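Local coordinates for DUF6836 domain-containing protein (Clostridium leptum, PDB 4PW1) that is of unknown function but folds into a nine-stranded antiparallel beta-sheet surrounded by alpha-helices, at residues Asp135-Phe139 with Asn172-Phe178; Leu107-Tyr112 with Arg244-Leu250. All coordinates share one frame; numbering follows the deposited sequence.

How the contacts relate
The two contacts show how a sheet and its covering helices can be built from distant parts of one sequence. Contact 2 joins strand 106-114 to the last strand, 244-251, in the middle of the antiparallel sheet and close to the centre of the chain. Contact 1 pairs helix 122-141, which follows strand 106-114, with helix 173-190, so both of its segments fall in sequence between the two strands of contact 2. The centres lie about 15 Å apart, yet the contacts touch, because helix 173-190 packs on the last strand, where Phe177 meets Phe248. Each contact also joins the two DUF6836 regions of the sequence.

Contact 1 of 2, residues Asp135-Phe139 with Asn172-Phe178; sequences DWEKF and NAFYMFF
Asp135 and Asn172 lie alongside each other, pointing opposite ways, their carboxylate and amide groups stacked with planes 22° apart. Asp135 OD2 accepts from Ala173 N at 2.8 Å, a nearly straight bond that meets the carboxylate from above its plane, while OD1 forms a salt bridge with Lys131. In return, Asn172 ND2 donates to Asp135 O (2.9 Å), an oxygen that also takes the helical bond from Phe139 N. Asn172 is the N-cap of helix 173-190. A chi1 of -176° swings its amide away from the backbone N, and OD1 reaches Tyr175 N at 3.0 Å and, weakly, Phe174 N; the one amide caps its own helix and grips the neighbouring one. The amide carbon CG also lies over a face of the Tyr175 ring.

Beside this polar centre the Phe174 ring presents its edge to Asp135 CB and takes Trp136 CD1 over one face; its CE2 comes within 3.6 Å of Trp136 CB. The Phe139 and Phe178 rings meet obliquely, with CE1 of Phe139 3.4 Å from CE2 of Phe178. At the margin, Lys138 NZ makes a weak bond to Tyr175 OH, which is also hydrogen-bonded to Asp142 O.

The segments 135-139 and 173-178 run at 69° to each other. Val208 of helix 198-210 packs against Phe139, Phe174 and Phe178, while Phe174 also reaches the sheet through Leu236 and, edge-to-face, Phe245.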
ATOM      1  N   ASP B 135       0.810 -25.784   3.087  1.00 27.80           N
ATOM      2  CA  ASP B 135       0.433 -25.692   4.506  1.00 26.87           C
ATOM      3  C   ASP B 135      -1.061 -25.316   4.606  1.00 28.46           C
ATOM      4  O   ASP B 135      -1.791 -25.835   5.475  1.00 29.28           O
ATOM      5  CB  ASP B 135       1.261 -24.628   5.243  1.00 26.65           C
ATOM      6  CG  ASP B 135       2.682 -25.084   5.588  1.00 28.21           C
ATOM      7  OD1 ASP B 135       3.075 -26.193   5.264  1.00 28.85           O
ATOM      8  OD2 ASP B 135       3.415 -24.292   6.198  1.00 33.83           O
ATOM      9  N   TRP B 136      -1.488 -24.405   3.730  1.00 24.14           N
ATOM     10  CA  TRP B 136      -2.847 -23.906   3.727  1.00 26.80           C
ATOM     11  C   TRP B 136      -3.833 -25.017   3.399  1.00 28.13           C
ATOM     12  O   TRP B 136      -4.902 -25.114   4.016  1.00 29.01           O
ATOM     13  CB  TRP B 136      -3.018 -22.734   2.748  1.00 23.75           C
ATOM     14  CG  TRP B 136      -4.388 -22.086   2.791  1.00 24.80           C
ATOM     15  CD1 TRP B 136      -4.983 -21.532   3.887  1.00 24.54           C
ATOM     16  CD2 TRP B 136      -5.310 -21.877   1.706  1.00 26.33           C
ATOM     17  NE1 TRP B 136      -6.202 -21.027   3.573  1.00 24.19           N
ATOM     18  CE2 TRP B 136      -6.440 -21.230   2.242  1.00 26.82           C
ATOM     19  CE3 TRP B 136      -5.296 -22.192   0.345  1.00 29.10           C
ATOM     20  CZ2 TRP B 136      -7.539 -20.879   1.473  1.00 29.28           C
ATOM     21  CZ3 TRP B 136      -6.391 -21.842  -0.430  1.00 29.30           C
ATOM     22  CH2 TRP B 136      -7.503 -21.192   0.135  1.00 29.25           C
ATOM     23  N   GLU B 137      -3.499 -25.813   2.390  1.00 28.34           N
ATOM     24  CA  GLU B 137      -4.364 -26.913   1.980  1.00 31.44           C
ATOM     25  C   GLU B 137      -4.452 -27.944   3.087  1.00 29.86           C
ATOM     26  O   GLU B 137      -5.522 -28.489   3.326  1.00 31.05           O
ATOM     27  CB  GLU B 137      -3.900 -27.524   0.655  1.00 31.31           C
ATOM     28  CG  GLU B 137      -4.236 -26.593  -0.498  1.00 38.21           C
ATOM     29  CD  GLU B 137      -3.583 -26.973  -1.804  1.00 51.96           C
ATOM     30  OE1 GLU B 137      -3.340 -28.177  -2.037  1.00 54.81           O
ATOM     31  OE2 GLU B 137      -3.299 -26.054  -2.596  1.00 58.33           O
ATOM     32  N   LYS B 138      -3.342 -28.194   3.771  1.00 29.88           N
ATOM     33  CA  LYS B 138      -3.368 -29.111   4.902  1.00 32.48           C
ATOM     34  C   LYS B 138      -4.299 -28.537   5.996  1.00 31.78           C
ATOM     35  O   LYS B 138      -5.132 -29.243   6.541  1.00 30.44           O
ATOM     36  CB  LYS B 138      -1.958 -29.362   5.437  1.00 34.00           C
ATOM     37  CG  LYS B 138      -1.899 -30.301   6.638  1.00 44.92           C
ATOM     38  CD  LYS B 138      -2.640 -31.624   6.383  1.00 55.90           C
ATOM     39  CE  LYS B 138      -2.367 -32.664   7.462  1.00 67.85           C
ATOM     40  NZ  LYS B 138      -2.727 -32.154   8.815  1.00 68.61           N
ATOM     41  N   PHE B 139      -4.155 -27.248   6.290  1.00 28.71           N
ATOM     42  CA  PHE B 139      -5.041 -26.599   7.237  1.00 30.14           C
ATOM     43  C   PHE B 139      -6.508 -26.735   6.828  1.00 31.12           C
ATOM     44  O   PHE B 139      -7.346 -27.094   7.670  1.00 29.26           O
ATOM     45  CB  PHE B 139      -4.658 -25.131   7.446  1.00 28.09           C
ATOM     46  CG  PHE B 139      -5.675 -24.333   8.220  1.00 26.70           C
ATOM     47  CD1 PHE B 139      -5.708 -24.380   9.603  1.00 28.43           C
ATOM     48  CD2 PHE B 139      -6.584 -23.540   7.569  1.00 26.51           C
ATOM     49  CE1 PHE B 139      -6.643 -23.656  10.325  1.00 30.84           C
ATOM     50  CE2 PHE B 139      -7.510 -22.803   8.278  1.00 28.32           C
ATOM     51  CZ  PHE B 139      -7.546 -22.861   9.664  1.00 28.36           C
ATOM     52  N   ASN B 172       3.933 -26.742   9.900  1.00 30.75           N
ATOM     53  CA  ASN B 172       2.837 -26.034   9.201  1.00 30.79           C
ATOM     54  C   ASN B 172       2.716 -24.587   9.713  1.00 27.31           C
ATOM     55  O   ASN B 172       2.470 -24.349  10.898  1.00 23.76           O
ATOM     56  CB  ASN B 172       1.521 -26.805   9.385  1.00 28.01           C
ATOM     57  CG  ASN B 172       0.362 -26.198   8.618  1.00 26.70           C
ATOM     58  OD1 ASN B 172      -0.058 -25.075   8.898  1.00 27.32           O
ATOM     59  ND2 ASN B 172      -0.156 -26.930   7.638  1.00 25.60           N
ATOM     60  N   ALA B 173       2.916 -23.597   8.835  1.00 25.90           N
ATOM     61  CA  ALA B 173       2.960 -22.209   9.292  1.00 23.10           C
ATOM     62  C   ALA B 173       1.637 -21.762   9.959  1.00 22.73           C
ATOM     63  O   ALA B 173       1.641 -20.928  10.902  1.00 21.35           O
ATOM     64  CB  ALA B 173       3.311 -21.274   8.131  1.00 26.30           C
ATOM     65  N   PHE B 174       0.514 -22.293   9.474  1.00 21.24           N
ATOM     66  CA  PHE B 174      -0.801 -21.896   9.971  1.00 20.48           C
ATOM     67  C   PHE B 174      -0.985 -22.489  11.349  1.00 21.54           C
ATOM     68  O   PHE B 174      -1.303 -21.760  12.263  1.00 20.49           O
ATOM     69  CB  PHE B 174      -1.929 -22.277   8.997  1.00 20.77           C
ATOM     70  CG  PHE B 174      -1.862 -21.534   7.700  1.00 22.51           C
ATOM     71  CD1 PHE B 174      -2.394 -20.268   7.592  1.00 20.81           C
ATOM     72  CD2 PHE B 174      -1.191 -22.071   6.605  1.00 23.37           C
ATOM     73  CE1 PHE B 174      -2.314 -19.557   6.421  1.00 22.99           C
ATOM     74  CE2 PHE B 174      -1.090 -21.352   5.423  1.00 25.31           C
ATOM     75  CZ  PHE B 174      -1.645 -20.078   5.328  1.00 23.65           C
ATOM     76  N   TYR B 175      -0.714 -23.790  11.496  1.00 23.18           N
ATOM     77  CA  TYR B 175      -0.808 -24.431  12.806  1.00 25.76           C
ATOM     78  C   TYR B 175       0.079 -23.737  13.840  1.00 26.96           C
ATOM     79  O   TYR B 175      -0.347 -23.522  14.981  1.00 23.12           O
ATOM     80  CB  TYR B 175      -0.448 -25.914  12.742  1.00 24.81           C
ATOM     81  CG  TYR B 175      -1.377 -26.797  11.957  1.00 27.02           C
ATOM     82  CD1 TYR B 175      -2.723 -26.446  11.735  1.00 29.80           C
ATOM     83  CD2 TYR B 175      -0.943 -28.035  11.488  1.00 28.61           C
ATOM     84  CE1 TYR B 175      -3.580 -27.298  11.043  1.00 32.05           C
ATOM     85  CE2 TYR B 175      -1.791 -28.899  10.795  1.00 33.70           C
ATOM     86  CZ  TYR B 175      -3.114 -28.535  10.574  1.00 34.47           C
ATOM     87  OH  TYR B 175      -3.957 -29.373   9.860  1.00 29.49           O
HETATM   88  N   MSE B 176       1.311 -23.383  13.455  1.00 23.11           N
HETATM   89  CA  MSE B 176       2.241 -22.795  14.406  1.00 22.46           C
HETATM   90  C   MSE B 176       1.756 -21.439  14.840  1.00 25.75           C
HETATM   91  O   MSE B 176       1.816 -21.078  16.047  1.00 23.86           O
HETATM   92  CB  MSE B 176       3.639 -22.602  13.833  1.00 23.97           C
HETATM   93  CG  MSE B 176       4.300 -23.954  13.625  1.00 36.52           C
HETATM   94 SE   MSE B 176       6.160 -23.688  12.976  0.75 43.94          SE
HETATM   95  CE  MSE B 176       6.083 -22.487  11.380  1.00 40.28           C
ATOM     96  N   PHE B 177       1.287 -20.660  13.873  1.00 22.75           N
ATOM     97  CA  PHE B 177       0.825 -19.309  14.192  1.00 23.92           C
ATOM     98  C   PHE B 177      -0.441 -19.357  15.064  1.00 21.13           C
ATOM     99  O   PHE B 177      -0.533 -18.666  16.057  1.00 21.39           O
ATOM    100  CB  PHE B 177       0.560 -18.521  12.928  1.00 24.96           C
ATOM    101  CG  PHE B 177       0.008 -17.142  13.189  1.00 28.16           C
ATOM    102  CD1 PHE B 177       0.813 -16.148  13.718  1.00 32.83           C
ATOM    103  CD2 PHE B 177      -1.323 -16.871  12.949  1.00 33.14           C
ATOM    104  CE1 PHE B 177       0.291 -14.892  13.987  1.00 31.15           C
ATOM    105  CE2 PHE B 177      -1.854 -15.626  13.195  1.00 34.71           C
ATOM    106  CZ  PHE B 177      -1.034 -14.635  13.710  1.00 34.94           C
ATOM    107  N   PHE B 178      -1.410 -20.187  14.719  1.00 23.01           N
ATOM    108  CA  PHE B 178      -2.627 -20.287  15.559  1.00 23.67           C
ATOM    109  C   PHE B 178      -2.338 -20.774  16.968  1.00 22.88           C
ATOM    110  O   PHE B 178      -2.942 -20.295  17.942  1.00 22.07           O
ATOM    111  CB  PHE B 178      -3.685 -21.170  14.889  1.00 27.16           C
ATOM    112  CG  PHE B 178      -4.208 -20.595  13.610  1.00 28.10           C
ATOM    113  CD1 PHE B 178      -4.400 -19.254  13.480  1.00 36.71           C
ATOM    114  CD2 PHE B 178      -4.471 -21.399  12.528  1.00 29.96           C
ATOM    115  CE1 PHE B 178      -4.845 -18.709  12.284  1.00 37.84           C
ATOM    116  CE2 PHE B 178      -4.953 -20.857  11.348  1.00 27.32           C
ATOM    117  CZ  PHE B 178      -5.147 -19.524  11.236  1.00 29.30           C
TER

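Contact 2 of 2, residues Leu107-Tyr112 with Arg244-Leu250; sequences LCYFSY and RFVGFSL
Phe248 lays its ring against the backbone of strand 106-114, beside Phe110 and Leu107. From CB, the side chain turns at chi1 75°, which sets CG between the backbone N and carbonyl carbon and carries the ring across the neighbouring strand. CD1 lies near Phe110 CB, and CE1 comes closer to that carbon, at 3.9 Å. CZ at the tip meets Leu107 CD2 at 3.8 Å, that methyl lying near the plane of the ring. On the other flank CE2 approaches Leu107 O in the ring plane, and one face covers Phe110 N.

That nitrogen donates a hydrogen bond to Phe248 O (3.0 Å), in the carbonyl plane. Leu250 N to Cys108 O and Tyr112 N to Val246 O, at 2.8 and 3.0 Å, continue the antiparallel ladder on either side of the hydrogen-bonded pair Phe110-Phe248. The Tyr109 ring, on the other face of the sheet from Phe248, sets one face over Phe248 O. Classic bulges at Cys108-Tyr109 and Val246-Gly247 face Ala101 and Ile237 on the flanking strands 95-103 and 233-239.

Backbone N-H and C=O groups thus pair between two central strands, and apolar side chains pack over them, as expected of the buried middle of a sheet.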
ATOM      1  N   LEU B 107      -6.020  -6.615  19.850  1.00 19.18           N
ATOM      2  CA  LEU B 107      -4.776  -6.621  19.099  1.00 21.06           C
ATOM      3  C   LEU B 107      -5.105  -6.769  17.634  1.00 20.03           C
ATOM      4  O   LEU B 107      -5.628  -7.784  17.223  1.00 21.19           O
ATOM      5  CB  LEU B 107      -3.854  -7.769  19.536  1.00 20.85           C
ATOM      6  CG  LEU B 107      -2.503  -7.852  18.826  1.00 19.11           C
ATOM      7  CD1 LEU B 107      -1.629  -6.632  19.191  1.00 18.94           C
ATOM      8  CD2 LEU B 107      -1.758  -9.120  19.204  1.00 18.36           C
ATOM      9  N   CYS B 108      -4.797  -5.745  16.854  1.00 20.48           N
ATOM     10  CA  CYS B 108      -5.118  -5.744  15.415  1.00 18.41           C
ATOM     11  C   CYS B 108      -3.882  -5.737  14.531  1.00 18.23           C
ATOM     12  O   CYS B 108      -3.987  -5.843  13.322  1.00 20.41           O
ATOM     13  CB  CYS B 108      -6.019  -4.545  15.092  1.00 19.71           C
ATOM     14  SG  CYS B 108      -5.350  -2.914  15.482  1.00 20.35           S
ATOM     15  N   TYR B 109      -2.705  -5.572  15.136  1.00 17.63           N
ATOM     16  CA  TYR B 109      -1.467  -5.588  14.414  1.00 15.62           C
ATOM     17  C   TYR B 109      -0.317  -6.019  15.312  1.00 16.24           C
ATOM     18  O   TYR B 109      -0.189  -5.543  16.415  1.00 17.46           O
ATOM     19  CB  TYR B 109      -1.180  -4.233  13.740  1.00 19.70           C
ATOM     20  CG  TYR B 109       0.051  -4.276  12.860  1.00 16.47           C
ATOM     21  CD1 TYR B 109       1.335  -4.330  13.429  1.00 16.37           C
ATOM     22  CD2 TYR B 109      -0.056  -4.346  11.492  1.00 17.62           C
ATOM     23  CE1 TYR B 109       2.450  -4.425  12.631  1.00 19.48           C
ATOM     24  CE2 TYR B 109       1.063  -4.454  10.674  1.00 17.74           C
ATOM     25  CZ  TYR B 109       2.290  -4.477  11.247  1.00 18.47           C
ATOM     26  OH  TYR B 109       3.376  -4.595  10.466  1.00 22.18           O
ATOM     27  N   PHE B 110       0.479  -6.974  14.823  1.00 16.76           N
ATOM     28  CA  PHE B 110       1.722  -7.400  15.448  1.00 17.19           C
ATOM     29  C   PHE B 110       2.741  -7.756  14.367  1.00 14.92           C
ATOM     30  O   PHE B 110       2.408  -8.448  13.439  1.00 15.82           O
ATOM     31  CB  PHE B 110       1.483  -8.648  16.300  1.00 16.84           C
ATOM     32  CG  PHE B 110       2.740  -9.190  16.924  1.00 18.24           C
ATOM     33  CD1 PHE B 110       3.531 -10.106  16.263  1.00 20.13           C
ATOM     34  CD2 PHE B 110       3.142  -8.760  18.172  1.00 17.20           C
ATOM     35  CE1 PHE B 110       4.694 -10.593  16.845  1.00 19.20           C
ATOM     36  CE2 PHE B 110       4.314  -9.206  18.731  1.00 19.06           C
ATOM     37  CZ  PHE B 110       5.097 -10.125  18.071  1.00 18.33           C
ATOM     38  N   SER B 111       3.982  -7.304  14.487  1.00 14.64           N
ATOM     39  CA  SER B 111       5.035  -7.842  13.657  1.00 15.01           C
ATOM     40  C   SER B 111       6.373  -7.802  14.400  1.00 16.80           C
ATOM     41  O   SER B 111       6.681  -6.843  15.177  1.00 16.98           O
ATOM     42  CB  SER B 111       5.117  -7.065  12.326  1.00 15.81           C
ATOM     43  OG  SER B 111       5.681  -5.786  12.569  1.00 16.13           O
ATOM     44  N   TYR B 112       7.171  -8.835  14.136  1.00 17.84           N
ATOM     45  CA  TYR B 112       8.443  -9.095  14.773  1.00 19.89           C
ATOM     46  C   TYR B 112       9.447  -9.422  13.672  1.00 20.74           C
ATOM     47  O   TYR B 112       9.461 -10.528  13.149  1.00 19.96           O
ATOM     48  CB  TYR B 112       8.241 -10.292  15.687  1.00 20.85           C
ATOM     49  CG  TYR B 112       9.403 -10.761  16.518  1.00 20.23           C
ATOM     50  CD1 TYR B 112       9.710 -10.150  17.724  1.00 20.39           C
ATOM     51  CD2 TYR B 112      10.118 -11.884  16.153  1.00 23.46           C
ATOM     52  CE1 TYR B 112      10.745 -10.628  18.522  1.00 24.54           C
ATOM     53  CE2 TYR B 112      11.154 -12.376  16.942  1.00 23.86           C
ATOM     54  CZ  TYR B 112      11.450 -11.754  18.141  1.00 22.99           C
ATOM     55  OH  TYR B 112      12.453 -12.238  18.912  1.00 24.16           O
ATOM     56  N   ARG B 244       7.962 -18.962   8.571  1.00 19.60           N
ATOM     57  CA  ARG B 244       6.851 -18.837   9.477  1.00 21.06           C
ATOM     58  C   ARG B 244       6.234 -17.457   9.388  1.00 17.98           C
ATOM     59  O   ARG B 244       6.824 -16.528   8.804  1.00 18.23           O
ATOM     60  CB  ARG B 244       7.312 -19.090  10.908  1.00 24.78           C
ATOM     61  CG  ARG B 244       8.375 -18.141  11.388  1.00 24.60           C
ATOM     62  CD  ARG B 244       8.166 -17.928  12.872  1.00 28.99           C
ATOM     63  NE  ARG B 244       9.116 -16.994  13.405  1.00 32.02           N
ATOM     64  CZ  ARG B 244       8.955 -16.298  14.535  1.00 38.99           C
ATOM     65  NH1 ARG B 244       7.866 -16.446  15.289  1.00 38.82           N
ATOM     66  NH2 ARG B 244       9.900 -15.429  14.901  1.00 36.35           N
ATOM     67  N   PHE B 245       5.043 -17.337   9.946  1.00 17.16           N
ATOM     68  CA  PHE B 245       4.402 -16.058  10.090  1.00 17.96           C
ATOM     69  C   PHE B 245       5.056 -15.224  11.187  1.00 20.37           C
ATOM     70  O   PHE B 245       5.274 -15.698  12.306  1.00 19.28           O
ATOM     71  CB  PHE B 245       2.911 -16.241  10.307  1.00 20.04           C
ATOM     72  CG  PHE B 245       2.190 -16.787   9.107  1.00 20.57           C
ATOM     73  CD1 PHE B 245       2.156 -16.064   7.915  1.00 19.11           C
ATOM     74  CD2 PHE B 245       1.506 -17.987   9.169  1.00 20.73           C
ATOM     75  CE1 PHE B 245       1.468 -16.564   6.815  1.00 19.83           C
ATOM     76  CE2 PHE B 245       0.836 -18.488   8.082  1.00 22.12           C
ATOM     77  CZ  PHE B 245       0.821 -17.795   6.882  1.00 18.36           C
ATOM     78  N   VAL B 246       5.467 -14.001  10.841  1.00 17.26           N
ATOM     79  CA  VAL B 246       6.108 -13.123  11.803  1.00 15.69           C
ATOM     80  C   VAL B 246       5.222 -11.959  12.215  1.00 15.47           C
ATOM     81  O   VAL B 246       5.637 -11.093  12.959  1.00 17.44           O
ATOM     82  CB  VAL B 246       7.480 -12.624  11.307  1.00 15.97           C
ATOM     83  CG1 VAL B 246       8.422 -13.805  11.125  1.00 18.62           C
ATOM     84  CG2 VAL B 246       7.326 -11.855  10.007  1.00 15.56           C
ATOM     85  N   GLY B 247       4.004 -11.936  11.722  1.00 17.69           N
ATOM     86  CA  GLY B 247       3.064 -10.893  12.061  1.00 18.56           C
ATOM     87  C   GLY B 247       1.726 -11.037  11.407  1.00 16.30           C
ATOM     88  O   GLY B 247       1.515 -11.935  10.594  1.00 19.57           O
ATOM     89  N   PHE B 248       0.816 -10.132  11.754  1.00 15.64           N
ATOM     90  CA  PHE B 248      -0.472 -10.058  11.157  1.00 16.05           C
ATOM     91  C   PHE B 248      -1.089  -8.689  11.339  1.00 15.50           C
ATOM     92  O   PHE B 248      -0.661  -7.915  12.172  1.00 15.36           O
ATOM     93  CB  PHE B 248      -1.452 -11.102  11.734  1.00 17.70           C
ATOM     94  CG  PHE B 248      -1.963 -10.752  13.108  1.00 20.50           C
ATOM     95  CD1 PHE B 248      -1.222 -11.053  14.235  1.00 18.87           C
ATOM     96  CD2 PHE B 248      -3.191 -10.116  13.276  1.00 22.04           C
ATOM     97  CE1 PHE B 248      -1.691 -10.711  15.505  1.00 20.27           C
ATOM     98  CE2 PHE B 248      -3.649  -9.754  14.544  1.00 19.45           C
ATOM     99  CZ  PHE B 248      -2.884 -10.056  15.661  1.00 19.69           C
ATOM    100  N   SER B 249      -2.119  -8.429  10.537  1.00 16.83           N
ATOM    101  CA  SER B 249      -2.950  -7.240  10.612  1.00 17.98           C
ATOM    102  C   SER B 249      -4.358  -7.745  10.455  1.00 19.64           C
ATOM    103  O   SER B 249      -4.643  -8.476   9.497  1.00 18.93           O
ATOM    104  CB  SER B 249      -2.665  -6.281   9.443  1.00 18.97           C
ATOM    105  OG  SER B 249      -3.669  -5.260   9.375  1.00 19.24           O
ATOM    106  N   LEU B 250      -5.241  -7.344  11.354  1.00 19.47           N
ATOM    107  CA  LEU B 250      -6.654  -7.730  11.287  1.00 18.64           C
ATOM    108  C   LEU B 250      -7.541  -6.504  11.359  1.00 17.86           C
ATOM    109  O   LEU B 250      -7.408  -5.690  12.270  1.00 19.44           O
ATOM    110  CB  LEU B 250      -7.002  -8.670  12.458  1.00 18.60           C
ATOM    111  CG  LEU B 250      -8.497  -8.980  12.626  1.00 18.97           C
ATOM    112  CD1 LEU B 250      -8.978  -9.756  11.436  1.00 18.52           C
ATOM    113  CD2 LEU B 250      -8.762  -9.740  13.924  1.00 20.18           C
TER